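Local coordinates for DNA polymerase III beta subunit (Streptococcus pyogenes, PDB 2AVT) that forms the ring-shaped sliding clamp that encircles DNA and tethers the replicative polymerase to its template, at the interface of chains A and B. Numbering follows the deposited sequence. Chains: chain A/B, DNA polymerase III beta subunit.

Contact 1: the interface of chains A and B. Residues chain A 277, 312-313; chain B 88, 90, 110-111, 113.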
ATOM      1  N   ARG A 277      -4.197  12.361  18.963  1.00 44.90           N
ATOM      2  CA  ARG A 277      -5.380  11.853  19.645  1.00 45.38           C
ATOM      3  C   ARG A 277      -6.483  12.898  19.564  1.00 47.15           C
ATOM      4  O   ARG A 277      -7.661  12.569  19.413  1.00 47.17           O
ATOM      5  CB  ARG A 277      -5.095  11.581  21.116  1.00 43.39           C
ATOM      6  CG  ARG A 277      -4.053  10.539  21.383  1.00 42.03           C
ATOM      7  CD  ARG A 277      -3.947  10.307  22.874  1.00 44.69           C
ATOM      8  NE  ARG A 277      -2.715   9.609  23.208  1.00 49.81           N
ATOM      9  CZ  ARG A 277      -1.517  10.179  23.215  1.00 49.31           C
ATOM     10  NH1 ARG A 277      -1.388  11.462  22.920  1.00 51.94           N
ATOM     11  NH2 ARG A 277      -0.442   9.454  23.485  1.00 51.93           N
ATOM     12  N   ASN A 312      -9.728  15.032  27.158  1.00 56.19           N
ATOM     13  CA  ASN A 312      -9.185  15.814  28.265  1.00 56.09           C
ATOM     14  C   ASN A 312      -7.791  15.248  28.523  1.00 55.62           C
ATOM     15  O   ASN A 312      -7.649  14.163  29.090  1.00 55.26           O
ATOM     16  CB  ASN A 312     -10.058  15.653  29.515  1.00 57.35           C
ATOM     17  CG  ASN A 312      -9.399  16.209  30.773  1.00 60.31           C
ATOM     18  OD1 ASN A 312      -8.350  15.725  31.209  1.00 61.45           O
ATOM     19  ND2 ASN A 312     -10.015  17.228  31.363  1.00 61.12           N
ATOM     20  N   GLU A 313      -6.762  15.980  28.111  1.00 54.83           N
ATOM     21  CA  GLU A 313      -5.402  15.490  28.284  1.00 55.36           C
ATOM     22  C   GLU A 313      -4.387  16.511  28.797  1.00 54.94           C
ATOM     23  O   GLU A 313      -4.209  17.576  28.210  1.00 54.65           O
ATOM     24  CB  GLU A 313      -4.910  14.913  26.954  1.00 55.01           C
ATOM     25  CG  GLU A 313      -3.585  14.184  27.036  1.00 55.90           C
ATOM     26  CD  GLU A 313      -3.108  13.705  25.680  1.00 57.44           C
ATOM     27  OE1 GLU A 313      -3.892  13.038  24.969  1.00 57.43           O
ATOM     28  OE2 GLU A 313      -1.948  13.993  25.323  1.00 58.43           O
TER
ATOM     29  N   SER B  88      -3.793   4.865  19.677  1.00 53.13           N
ATOM     30  CA  SER B  88      -3.130   6.136  19.957  1.00 53.85           C
ATOM     31  C   SER B  88      -2.983   6.454  21.438  1.00 54.96           C
ATOM     32  O   SER B  88      -2.519   7.533  21.786  1.00 54.99           O
ATOM     33  CB  SER B  88      -3.892   7.284  19.299  1.00 53.42           C
ATOM     34  OG  SER B  88      -5.026   7.631  20.074  1.00 53.61           O
ATOM     35  N   PRO B  90      -1.470   6.698  25.088  1.00 59.65           N
ATOM     36  CA  PRO B  90      -0.187   6.961  25.751  1.00 60.35           C
ATOM     37  C   PRO B  90       0.590   5.795  26.363  1.00 60.59           C
ATOM     38  O   PRO B  90       1.522   5.274  25.756  1.00 60.04           O
ATOM     39  CB  PRO B  90      -0.561   8.004  26.803  1.00 60.53           C
ATOM     40  CG  PRO B  90      -1.614   8.784  26.120  1.00 60.09           C
ATOM     41  CD  PRO B  90      -2.471   7.696  25.504  1.00 59.81           C
ATOM     42  N   LYS B 110      -1.614  10.325  30.731  1.00 54.41           N
ATOM     43  CA  LYS B 110      -2.244  11.555  31.208  1.00 55.87           C
ATOM     44  C   LYS B 110      -3.417  11.900  30.304  1.00 56.32           C
ATOM     45  O   LYS B 110      -3.978  12.996  30.379  1.00 57.28           O
ATOM     46  CB  LYS B 110      -1.232  12.707  31.173  1.00 56.23           C
ATOM     47  CG  LYS B 110       0.125  12.372  31.782  1.00 57.59           C
ATOM     48  CD  LYS B 110       1.195  13.369  31.346  1.00 58.03           C
ATOM     49  CE  LYS B 110       2.583  12.912  31.779  1.00 59.81           C
ATOM     50  NZ  LYS B 110       3.668  13.747  31.183  1.00 60.81           N
ATOM     51  N   SER B 111      -3.783  10.956  29.447  1.00 56.07           N
ATOM     52  CA  SER B 111      -4.870  11.163  28.504  1.00 55.76           C
ATOM     53  C   SER B 111      -6.160  10.458  28.918  1.00 54.92           C
ATOM     54  O   SER B 111      -6.145   9.301  29.336  1.00 54.27           O
ATOM     55  CB  SER B 111      -4.434  10.680  27.117  1.00 56.23           C
ATOM     56  OG  SER B 111      -5.426  10.932  26.139  1.00 58.01           O
ATOM     57  N   ILE B 113     -10.130   9.902  27.430  1.00 53.00           N
ATOM     58  CA  ILE B 113     -11.056  10.082  26.322  1.00 52.24           C
ATOM     59  C   ILE B 113     -12.361   9.330  26.561  1.00 51.68           C
ATOM     60  O   ILE B 113     -12.367   8.164  26.958  1.00 51.45           O
ATOM     61  CB  ILE B 113     -10.422   9.609  24.995  1.00 52.91           C
ATOM     62  CG1 ILE B 113      -9.317  10.586  24.582  1.00 53.31           C
ATOM     63  CG2 ILE B 113     -11.487   9.508  23.912  1.00 53.04           C
ATOM     64  CD1 ILE B 113      -8.589  10.210  23.303  1.00 53.56           C
TER

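Contact 2: the interface of chains A and B. Residues chain A 84-85, 88-89, 113; chain B 277, 280.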
ATOM      1  N   ASN A  84       8.011  -2.722 -16.483  1.00 20.84           N
ATOM      2  CA  ASN A  84       7.563  -4.022 -15.961  1.00 23.35           C
ATOM      3  C   ASN A  84       8.228  -5.153 -16.768  1.00 20.97           C
ATOM      4  O   ASN A  84       8.603  -6.186 -16.219  1.00 24.21           O
ATOM      5  CB  ASN A  84       6.037  -4.181 -16.057  1.00 22.20           C
ATOM      6  CG  ASN A  84       5.293  -3.246 -15.127  1.00 24.18           C
ATOM      7  OD1 ASN A  84       5.759  -2.942 -14.031  1.00 26.00           O
ATOM      8  ND2 ASN A  84       4.126  -2.797 -15.556  1.00 24.21           N
ATOM      9  N   ILE A  85       8.363  -4.961 -18.072  1.00 20.35           N
ATOM     10  CA  ILE A  85       9.009  -5.979 -18.900  1.00 23.72           C
ATOM     11  C   ILE A  85      10.479  -6.166 -18.491  1.00 24.84           C
ATOM     12  O   ILE A  85      10.917  -7.291 -18.214  1.00 25.65           O
ATOM     13  CB  ILE A  85       8.915  -5.617 -20.384  1.00 23.41           C
ATOM     14  CG1 ILE A  85       7.506  -5.937 -20.884  1.00 22.37           C
ATOM     15  CG2 ILE A  85       9.942  -6.407 -21.194  1.00 23.07           C
ATOM     16  CD1 ILE A  85       7.124  -5.171 -22.094  1.00 25.35           C
ATOM     17  N   SER A  88      11.015  -7.918 -15.391  1.00 24.56           N
ATOM     18  CA  SER A  88      10.634  -9.324 -15.426  1.00 24.95           C
ATOM     19  C   SER A  88      11.644 -10.218 -16.138  1.00 24.85           C
ATOM     20  O   SER A  88      11.515 -11.442 -16.083  1.00 24.04           O
ATOM     21  CB  SER A  88       9.288  -9.497 -16.129  1.00 22.55           C
ATOM     22  OG  SER A  88       9.480  -9.528 -17.534  1.00 26.43           O
ATOM     23  N   LEU A  89      12.633  -9.623 -16.807  1.00 25.36           N
ATOM     24  CA  LEU A  89      13.619 -10.415 -17.551  1.00 25.75           C
ATOM     25  C   LEU A  89      14.459 -11.250 -16.602  1.00 27.45           C
ATOM     26  O   LEU A  89      14.822 -10.800 -15.515  1.00 26.81           O
ATOM     27  CB  LEU A  89      14.475  -9.510 -18.432  1.00 25.45           C
ATOM     28  CG  LEU A  89      13.631  -8.953 -19.590  1.00 25.76           C
ATOM     29  CD1 LEU A  89      14.440  -7.959 -20.416  1.00 26.49           C
ATOM     30  CD2 LEU A  89      13.163 -10.103 -20.466  1.00 27.78           C
ATOM     31  N   ILE A 113      11.956 -10.793 -26.009  1.00 27.00           N
ATOM     32  CA  ILE A 113      10.718 -10.013 -26.029  1.00 27.19           C
ATOM     33  C   ILE A 113      10.851  -8.816 -26.963  1.00 26.72           C
ATOM     34  O   ILE A 113      11.742  -7.977 -26.798  1.00 25.36           O
ATOM     35  CB  ILE A 113      10.364  -9.507 -24.601  1.00 26.25           C
ATOM     36  CG1 ILE A 113      10.068 -10.704 -23.693  1.00 24.82           C
ATOM     37  CG2 ILE A 113       9.151  -8.559 -24.654  1.00 25.18           C
ATOM     38  CD1 ILE A 113       9.993 -10.366 -22.213  1.00 26.11           C
TER
ATOM     39  N   ARG B 277       6.134 -13.507 -17.697  1.00 23.02           N
ATOM     40  CA  ARG B 277       6.745 -12.779 -18.800  1.00 22.48           C
ATOM     41  C   ARG B 277       5.759 -12.812 -19.958  1.00 22.51           C
ATOM     42  O   ARG B 277       5.493 -11.793 -20.613  1.00 21.35           O
ATOM     43  CB  ARG B 277       8.039 -13.479 -19.218  1.00 25.13           C
ATOM     44  CG  ARG B 277       9.219 -12.575 -19.462  1.00 26.58           C
ATOM     45  CD  ARG B 277      10.351 -12.906 -18.526  1.00 24.32           C
ATOM     46  NE  ARG B 277      10.819 -14.294 -18.633  1.00 22.42           N
ATOM     47  CZ  ARG B 277      11.392 -14.940 -17.622  1.00 21.26           C
ATOM     48  NH1 ARG B 277      11.532 -14.328 -16.457  1.00 17.25           N
ATOM     49  NH2 ARG B 277      11.806 -16.197 -17.757  1.00 22.43           N
ATOM     50  N   LEU B 280       2.594 -10.478 -19.369  1.00 22.46           N
ATOM     51  CA  LEU B 280       2.823  -9.055 -19.607  1.00 23.88           C
ATOM     52  C   LEU B 280       2.491  -8.687 -21.042  1.00 22.57           C
ATOM     53  O   LEU B 280       1.985  -7.598 -21.304  1.00 24.06           O
ATOM     54  CB  LEU B 280       4.273  -8.670 -19.307  1.00 21.18           C
ATOM     55  CG  LEU B 280       4.637  -8.611 -17.828  1.00 21.47           C
ATOM     56  CD1 LEU B 280       6.108  -8.270 -17.683  1.00 22.95           C
ATOM     57  CD2 LEU B 280       3.773  -7.559 -17.121  1.00 26.21           C
TER

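Contact 1: the interface of chains A and B
Helix 268-282 and strand 309-314 of chain A meet strand 111-116 of chain B and the chain B loop that carries B:Ser88 and B:Pro90, at a head-to-tail joint of the sliding-clamp ring. A:Glu313 and B:Ser111 form an antiparallel beta bridge, so the sheet continues from one subunit into the other. The side chain of A:Glu313 has CG anti to its own backbone N (chi1 -172°) and runs out extended over B:Ser111, with A:Glu313 CG 3.6 Å from B:Ser111 CA. At its end, B:Ser111 OG donates a hydrogen bond of 2.9 Å to carboxylate oxygen A:Glu313 OE1, approaching from above the carboxylate plane, 38° out of it. The second oxygen, A:Glu313 OE2, makes a long salt bridge of 3.5 Å with A:Arg277 NH1 of its own chain. The two partners may help to limit rotation of the carboxylate. A:Arg277 leaves its helix extended from CG to NE, laying its aliphatic part along B:Ser88; the side chain crosses B:Pro90 obliquely, though too closely modelled for the details to be relied on. The placement of the arginine end is doubtful, because A:Arg277 NE sits too near B:Ser88 O with its N-H directed away, and no hydrogen bond is made. B:Ile113 lies beside the base of the arginine, B:Ile113 CD1 being 4.3 Å from A:Arg277 CB.

Contact 2: the interface of chains A and B
The C-terminal end of helix 79-88 in chain A, together with strand 111-116, receives helix 268-282 of chain B. This is a head-to-tail joint of the bacterial beta clamp, in which the N-terminal domain of one subunit meets the C-terminal domain of the other. B:Leu280 buries 63 Å² here, more than any other residue of the patch, and sends one methyl, CD1, onto the last turns of the chain A helix. B:Leu280 CD1 lies 3.6 Å from A:Asn84 O, and the same methyl also rests against the backbone of A:Ile85 and touches CB of A:Ser88. B:Arg277, one turn earlier, is bent at chi2 and chi3; chi1 (-136°) and chi2 (119°) both lie away from staggered values, from strain or from uncertainty in the model. The bends carry the guanidinium group past the helix end, where B:Arg277 NH1 donates a hydrogen bond of 2.9 Å to the backbone carbonyl A:Ser88 O. The donor sits nearly along the C=O axis, at 168°, although the oxygen lies somewhat out of the guanidinium plane. A positive group at the C-terminal end of a helix would probably be stabilised by the helix dipole. The hydroxyl A:Ser88 OG, lying between its backbone N and carbonyl carbon, turns back to donate a 2.7 Å hydrogen bond to A:Ile85 O on a lone pair in the carbonyl plane. A:Ser88 OG still packs against B:Arg277 CG, 3.6 Å away. On the strand side, A:Ile113 crosses the arginine at about a right angle and sets CD1 3.6 Å from B:Arg277 CG.

Contact 1 and contact 2 lie about 51 Å apart, at the two joints that close the dimeric ring, with the chains exchanged between them. Both draw on helix 268-282 of one subunit and on strand 111-116 and the neighbourhood of Ser88 in the other, and Arg277, Ser88 and Ile113 recur in each. The arginine is modelled in different conformations in the two joints, that of contact 1 being less certain. The joints therefore share a two-fold scaffold but not every side-chain detail, which may mean that Arg277 tolerates more than one conformation in the closed ring.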